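PDB 2XSU: catechol 1,2 dioxygenase from Acinetobacter radioresistens, which probably catalyses the intradiol, iron(III)-dependent cleavage of catechol by dioxygen to cis,cis-muconate, the first step of catechol breakdown in the beta-ketoadipate pathway. Local coordinates for residues 241-246 against 256-261; 226-231 against 287-292. The protein carries 1 engineered substitution. All blocks are in the same frame, centred on the assembly; numbering follows the deposited sequence.

Contact 1 of 2, residues 241-246 against 256-261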
loop_
_atom_site.group_PDB
_atom_site.type_symbol
_atom_site.label_atom_id
_atom_site.label_comp_id
_atom_site.label_asym_id
_atom_site.label_seq_id
_atom_site.Cartn_x
_atom_site.Cartn_y
_atom_site.Cartn_z
ATOM N N GLN A 241 1.098 -14.832 -23.173
ATOM C CA GLN A 241 1.899 -15.979 -22.737
ATOM C C GLN A 241 1.399 -17.232 -23.441
ATOM O O GLN A 241 0.353 -17.208 -24.072
ATOM C CB GLN A 241 1.795 -16.198 -21.238
ATOM C CG GLN A 241 0.499 -16.771 -20.763
ATOM C CD GLN A 241 0.436 -16.882 -19.250
ATOM O OE1 GLN A 241 1.296 -16.342 -18.527
ATOM N NE2 GLN A 241 -0.591 -17.575 -18.766
ATOM N N PHE A 242 2.153 -18.319 -23.310
ATOM C CA PHE A 242 1.506 -19.621 -23.458
ATOM C C PHE A 242 1.640 -20.408 -22.174
ATOM O O PHE A 242 2.597 -20.203 -21.395
ATOM C CB PHE A 242 1.982 -20.448 -24.692
ATOM C CG PHE A 242 3.415 -20.904 -24.654
ATOM C CD1 PHE A 242 3.820 -21.978 -23.855
ATOM C CD2 PHE A 242 4.385 -20.295 -25.467
ATOM C CE1 PHE A 242 5.163 -22.405 -23.803
ATOM C CE2 PHE A 242 5.729 -20.727 -25.445
ATOM C CZ PHE A 242 6.128 -21.772 -24.610
ATOM N N ASN A 243 0.636 -21.259 -21.924
ATOM C CA ASN A 243 0.685 -22.258 -20.867
ATOM C C ASN A 243 0.872 -23.599 -21.532
ATOM O O ASN A 243 0.773 -23.708 -22.769
ATOM C CB ASN A 243 -0.629 -22.293 -20.109
ATOM C CG ASN A 243 -0.807 -21.112 -19.234
ATOM O OD1 ASN A 243 -0.141 -20.989 -18.195
ATOM N ND2 ASN A 243 -1.676 -20.201 -19.647
ATOM N N ILE A 244 1.240 -24.590 -20.721
ATOM C CA ILE A 244 1.575 -25.910 -21.263
ATOM C C ILE A 244 0.552 -26.914 -20.794
ATOM O O ILE A 244 0.294 -27.044 -19.578
ATOM C CB ILE A 244 3.006 -26.314 -20.840
ATOM C CG1 ILE A 244 4.014 -25.295 -21.398
ATOM C CG2 ILE A 244 3.334 -27.743 -21.338
ATOM C CD1 ILE A 244 5.429 -25.498 -20.964
ATOM N N GLU A 245 -0.053 -27.614 -21.760
ATOM C CA GLU A 245 -1.063 -28.629 -21.489
ATOM C C GLU A 245 -0.453 -29.695 -20.584
ATOM O O GLU A 245 0.725 -30.043 -20.728
ATOM C CB GLU A 245 -1.529 -29.254 -22.817
ATOM C CG GLU A 245 -2.749 -30.133 -22.705
ATOM C CD GLU A 245 -3.975 -29.410 -22.159
ATOM O OE1 GLU A 245 -4.519 -28.527 -22.843
ATOM O OE2 GLU A 245 -4.409 -29.771 -21.040
ATOM N N GLY A 246 -1.242 -30.163 -19.611
ATOM C CA GLY A 246 -0.721 -31.177 -18.674
ATOM C C GLY A 246 -0.423 -30.702 -17.262
ATOM O O GLY A 246 -0.164 -31.524 -16.372
ATOM N N PHE A 256 -5.262 -16.198 -12.624
ATOM C CA PHE A 256 -6.355 -16.202 -13.635
ATOM C C PHE A 256 -5.963 -15.829 -15.067
ATOM O O PHE A 256 -6.763 -15.206 -15.788
ATOM C CB PHE A 256 -7.532 -15.315 -13.120
ATOM C CG PHE A 256 -7.839 -15.573 -11.700
ATOM C CD1 PHE A 256 -8.574 -16.706 -11.345
ATOM C CD2 PHE A 256 -7.329 -14.738 -10.694
ATOM C CE1 PHE A 256 -8.837 -17.005 -9.994
ATOM C CE2 PHE A 256 -7.581 -15.031 -9.328
ATOM C CZ PHE A 256 -8.325 -16.183 -9.005
ATOM N N ALA A 257 -4.772 -16.231 -15.496
ATOM C CA ALA A 257 -4.230 -15.790 -16.785
ATOM C C ALA A 257 -4.497 -16.746 -17.943
ATOM O O ALA A 257 -4.380 -16.339 -19.108
ATOM C CB ALA A 257 -2.731 -15.544 -16.655
ATOM N N THR A 258 -4.835 -18.005 -17.655
ATOM C CA THR A 258 -4.998 -18.983 -18.729
ATOM C C THR A 258 -6.217 -18.633 -19.591
ATOM O O THR A 258 -7.277 -18.208 -19.070
ATOM C CB THR A 258 -5.165 -20.403 -18.142
ATOM O OG1 THR A 258 -4.088 -20.661 -17.248
ATOM C CG2 THR A 258 -5.124 -21.500 -19.216
ATOM N N ARG A 259 -6.056 -18.795 -20.905
ATOM C CA ARG A 259 -7.113 -18.530 -21.902
ATOM C C ARG A 259 -7.090 -19.536 -23.002
ATOM O O ARG A 259 -6.024 -19.996 -23.406
ATOM C CB ARG A 259 -6.835 -17.214 -22.671
ATOM C CG ARG A 259 -6.852 -15.990 -21.871
ATOM C CD ARG A 259 -6.793 -14.837 -22.826
ATOM N NE ARG A 259 -8.081 -14.593 -23.459
ATOM C CZ ARG A 259 -8.530 -13.376 -23.726
ATOM N NH1 ARG A 259 -7.778 -12.316 -23.431
ATOM N NH2 ARG A 259 -9.744 -13.215 -24.271
ATOM N N ASP A 260 -8.271 -19.808 -23.564
ATOM C CA ASP A 260 -8.324 -20.499 -24.840
ATOM C C ASP A 260 -7.512 -19.716 -25.874
ATOM O O ASP A 260 -7.579 -18.481 -25.973
ATOM C CB ASP A 260 -9.784 -20.618 -25.321
ATOM C CG ASP A 260 -10.623 -21.557 -24.463
ATOM O OD1 ASP A 260 -10.068 -22.402 -23.711
ATOM O OD2 ASP A 260 -11.879 -21.450 -24.552
ATOM N N GLY A 261 -6.728 -20.443 -26.633
ATOM C CA GLY A 261 -5.884 -19.842 -27.634
ATOM C C GLY A 261 -4.465 -19.714 -27.142
ATOM O O GLY A 261 -3.553 -19.532 -27.957
#

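Contact 2 of 2, residues 226-231 against 287-292. With FE (Fe (III) ion), chain B.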
loop_
_atom_site.group_PDB
_atom_site.type_symbol
_atom_site.label_atom_id
_atom_site.label_comp_id
_atom_site.label_asym_id
_atom_site.label_seq_id
_atom_site.Cartn_x
_atom_site.Cartn_y
_atom_site.Cartn_z
ATOM N N VAL A 226 5.356 -19.319 -20.441
ATOM C CA VAL A 226 6.405 -18.436 -20.975
ATOM C C VAL A 226 5.739 -17.110 -21.346
ATOM O O VAL A 226 4.702 -17.083 -22.036
ATOM C CB VAL A 226 7.079 -19.084 -22.233
ATOM C CG1 VAL A 226 8.088 -18.105 -22.893
ATOM C CG2 VAL A 226 7.778 -20.417 -21.845
ATOM N N HIS A 227 6.330 -16.004 -20.885
ATOM C CA HIS A 227 5.793 -14.669 -21.139
ATOM C C HIS A 227 6.276 -14.122 -22.480
ATOM O O HIS A 227 7.422 -14.380 -22.875
ATOM C CB HIS A 227 6.354 -13.725 -20.052
ATOM C CG HIS A 227 5.838 -13.988 -18.677
ATOM N ND1 HIS A 227 4.644 -13.462 -18.239
ATOM C CD2 HIS A 227 6.358 -14.671 -17.616
ATOM C CE1 HIS A 227 4.436 -13.822 -16.978
ATOM N NE2 HIS A 227 5.444 -14.582 -16.584
ATOM N N TYR A 228 5.442 -13.293 -23.118
ATOM C CA TYR A 228 5.776 -12.609 -24.370
ATOM C C TYR A 228 5.365 -11.141 -24.368
ATOM O O TYR A 228 4.238 -10.820 -23.992
ATOM C CB TYR A 228 5.011 -13.243 -25.532
ATOM C CG TYR A 228 5.513 -14.549 -26.047
ATOM C CD1 TYR A 228 5.359 -15.721 -25.298
ATOM C CD2 TYR A 228 6.097 -14.639 -27.332
ATOM C CE1 TYR A 228 5.819 -16.942 -25.789
ATOM C CE2 TYR A 228 6.538 -15.873 -27.841
ATOM C CZ TYR A 228 6.388 -17.017 -27.050
ATOM O OH TYR A 228 6.817 -18.232 -27.495
ATOM N N PHE A 229 6.277 -10.258 -24.804
ATOM C CA PHE A 229 5.870 -8.998 -25.471
ATOM C C PHE A 229 6.180 -9.166 -26.960
ATOM O O PHE A 229 7.287 -9.600 -27.306
ATOM C CB PHE A 229 6.688 -7.775 -25.022
ATOM C CG PHE A 229 6.405 -7.263 -23.633
ATOM C CD1 PHE A 229 5.090 -7.048 -23.184
ATOM C CD2 PHE A 229 7.461 -6.925 -22.779
ATOM C CE1 PHE A 229 4.835 -6.538 -21.898
ATOM C CE2 PHE A 229 7.211 -6.409 -21.512
ATOM C CZ PHE A 229 5.893 -6.225 -21.058
ATOM N N VAL A 230 5.241 -8.815 -27.843
ATOM C CA VAL A 230 5.519 -8.822 -29.290
ATOM C C VAL A 230 5.162 -7.448 -29.833
ATOM O O VAL A 230 4.078 -6.945 -29.595
ATOM C CB VAL A 230 4.781 -9.953 -30.048
ATOM C CG1 VAL A 230 5.268 -10.018 -31.545
ATOM C CG2 VAL A 230 5.014 -11.330 -29.351
ATOM N N SER A 231 6.090 -6.828 -30.559
ATOM C CA SER A 231 5.829 -5.486 -31.109
ATOM C C SER A 231 6.448 -5.376 -32.495
ATOM O O SER A 231 7.412 -6.080 -32.783
ATOM C CB SER A 231 6.379 -4.397 -30.176
ATOM O OG SER A 231 7.789 -4.494 -29.971
ATOM N N ILE A 287 7.664 -26.835 -28.707
ATOM C CA ILE A 287 6.409 -26.077 -28.708
ATOM C C ILE A 287 6.375 -25.135 -29.894
ATOM O O ILE A 287 7.367 -24.432 -30.171
ATOM C CB ILE A 287 6.234 -25.303 -27.380
ATOM C CG1 ILE A 287 5.909 -26.310 -26.274
ATOM C CG2 ILE A 287 5.146 -24.209 -27.518
ATOM C CD1 ILE A 287 5.879 -25.733 -24.884
ATOM N N THR A 288 5.252 -25.160 -30.623
ATOM C CA THR A 288 4.957 -24.170 -31.642
ATOM C C THR A 288 4.043 -23.115 -31.047
ATOM O O THR A 288 2.964 -23.439 -30.511
ATOM C CB THR A 288 4.273 -24.808 -32.900
ATOM O OG1 THR A 288 5.146 -25.804 -33.457
ATOM C CG2 THR A 288 3.961 -23.749 -33.983
ATOM N N PHE A 289 4.471 -21.859 -31.129
ATOM C CA PHE A 289 3.620 -20.754 -30.746
ATOM C C PHE A 289 3.715 -19.624 -31.793
ATOM O O PHE A 289 4.657 -18.800 -31.780
ATOM C CB PHE A 289 3.985 -20.278 -29.334
ATOM C CG PHE A 289 3.036 -19.235 -28.776
ATOM C CD1 PHE A 289 1.731 -19.582 -28.429
ATOM C CD2 PHE A 289 3.472 -17.914 -28.571
ATOM C CE1 PHE A 289 0.848 -18.613 -27.893
ATOM C CE2 PHE A 289 2.598 -16.940 -28.054
ATOM C CZ PHE A 289 1.286 -17.298 -27.718
ATOM N N ASN A 290 2.751 -19.621 -32.712
ATOM C CA ASN A 290 2.624 -18.560 -33.708
ATOM C C ASN A 290 1.910 -17.368 -33.113
ATOM O O ASN A 290 1.093 -17.502 -32.166
ATOM C CB ASN A 290 1.891 -19.075 -34.958
ATOM C CG ASN A 290 2.578 -20.260 -35.565
ATOM O OD1 ASN A 290 3.812 -20.266 -35.724
ATOM N ND2 ASN A 290 1.805 -21.297 -35.875
ATOM N N VAL A 291 2.250 -16.196 -33.622
ATOM C CA VAL A 291 1.668 -14.962 -33.130
ATOM C C VAL A 291 1.067 -14.183 -34.287
ATOM O O VAL A 291 1.725 -13.968 -35.306
ATOM C CB VAL A 291 2.708 -14.085 -32.419
ATOM C CG1 VAL A 291 2.090 -12.760 -32.004
ATOM C CG2 VAL A 291 3.249 -14.799 -31.172
ATOM N N GLU A 292 -0.174 -13.758 -34.107
ATOM C CA GLU A 292 -0.848 -12.891 -35.076
ATOM C C GLU A 292 -1.062 -11.511 -34.463
ATOM O O GLU A 292 -1.696 -11.367 -33.399
ATOM C CB GLU A 292 -2.180 -13.534 -35.472
ATOM C CG GLU A 292 -3.082 -12.727 -36.370
ATOM C CD GLU A 292 -4.379 -13.482 -36.678
ATOM O OE1 GLU A 292 -4.327 -14.481 -37.432
ATOM O OE2 GLU A 292 -5.441 -13.098 -36.132
HETATM FE FE FE B . 5.619 -15.687 -14.824
HETATM O O HOH W 1 5.285 -13.968 -13.586
#

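Contact 1 of 2, residues 241-246 against 256-261
Asn243 and Thr258 carry most of this contact, with Gln241 and Ala257 closing it beside them. Asn243 CA and Thr258 CA lie 6.9 Å apart, a gap that the asparagine side chain spans. With CG opposite the carbonyl carbon (chi1 -73°), its amide is directed at the loop, and Asn243 CG comes to 3.9 Å from Thr258 OG1. The methyl of the threonine flanks the same amide, its CG2 being 4.3 Å from Asn243 CG. Thr258 OG1 is engaged by the carbonyl O of Leu250, to which it donates a hydrogen bond. Threonine suits the place because one branch ties the loop to itself while the other supplies apolar surface.

Two residues back on the same side of the strand, Gln241 runs out fully extended beyond CG, and its CD stops 4.3 Å from Ala257 CB. Alanine offers just a methyl here, so the glutamine can come close; the Gln241 side chain also lies about 4 Å from those of His225 and His227 and about 6 Å from the ferric ion. Gln241 thus belongs to the surroundings of the metal ligands.

Strand 238-244 runs parallel to strand 263-269; Asn243 bonds through its backbone to Ala264 in that strand and to Leu262 just before it. The loop returning between these strands covers Gln241 and Asn243, and carries Phe256 to Met19 of the second subunit.

Contact 2 of 2, residues 226-231 against 287-292
Tyr228 reaches across the protein core to Phe289, leaving its strand through a CB directed at the opposing segment. A chi1 of -77° turns CG to the backbone-N side, away from the carbonyl carbon, and sends the ring between the two backbones. The CD2-CE2 side of Phe289 lies over one face of the tyrosine ring. Tyr228 CD1 comes to 4.1 Å from Phe289 CE2, and Tyr228 CE1 lies 3.8 Å from Phe289 CD2. On the other flank Tyr228 CE2 is equally near that CD2, while Phe289 CE2 stands over the middle of the tyrosine ring. The closest approach is between Tyr228 CZ and Phe289 CD2, at 3.4 Å. The planes meet obliquely at 52°, with the ring centroids 4.8 Å apart.

This is the interior of the beta-rich catalytic domain of the intradiol dioxygenases, where strands 221-231 and 284-293, not paired with each other, face one another through their side chains. Two residues further along each segment, Val230 CG2 meets Val291 CG1 at 4.2 Å; branched valines give this place compact apolar surface.

At the tip, Tyr228 OH rests 3.5 Å from Phe289 CD2 and hydrogen-bonds to the hydroxyl of Tyr191, which also bonds to the carbonyl of Phe289. A tyrosine therefore combines an aromatic face for the core with a polar end satisfied inside it. His227, the preceding residue, points to the other side of the strand, where its NE2 binds the ferric ion at 2.1 Å. His225, Tyr167, Tyr201 and a water complete the metal site.

Overall arrangement
The centres of contacts 1 and 2 are about 12 Å apart, and all four segments belong to the same mixed sheet or its connecting loop. Along the chain, 226-231 comes first, then 241-246 and 256-261, and finally 287-292, so contact 1 falls wholly within the span bridged by contact 2. Strands 221-231 and 238-244 are antiparallel neighbours, joined by a probable hydrogen bond from Val226 N to Phe242 O (3.0 Å). Phe242 also links the contacts by packing against Tyr228 and Ile287. Contact 1 lies on the iron-facing side of these strands, and contact 2 lies in the core on their other side, so strand 221-231 is met by side chains from both sides.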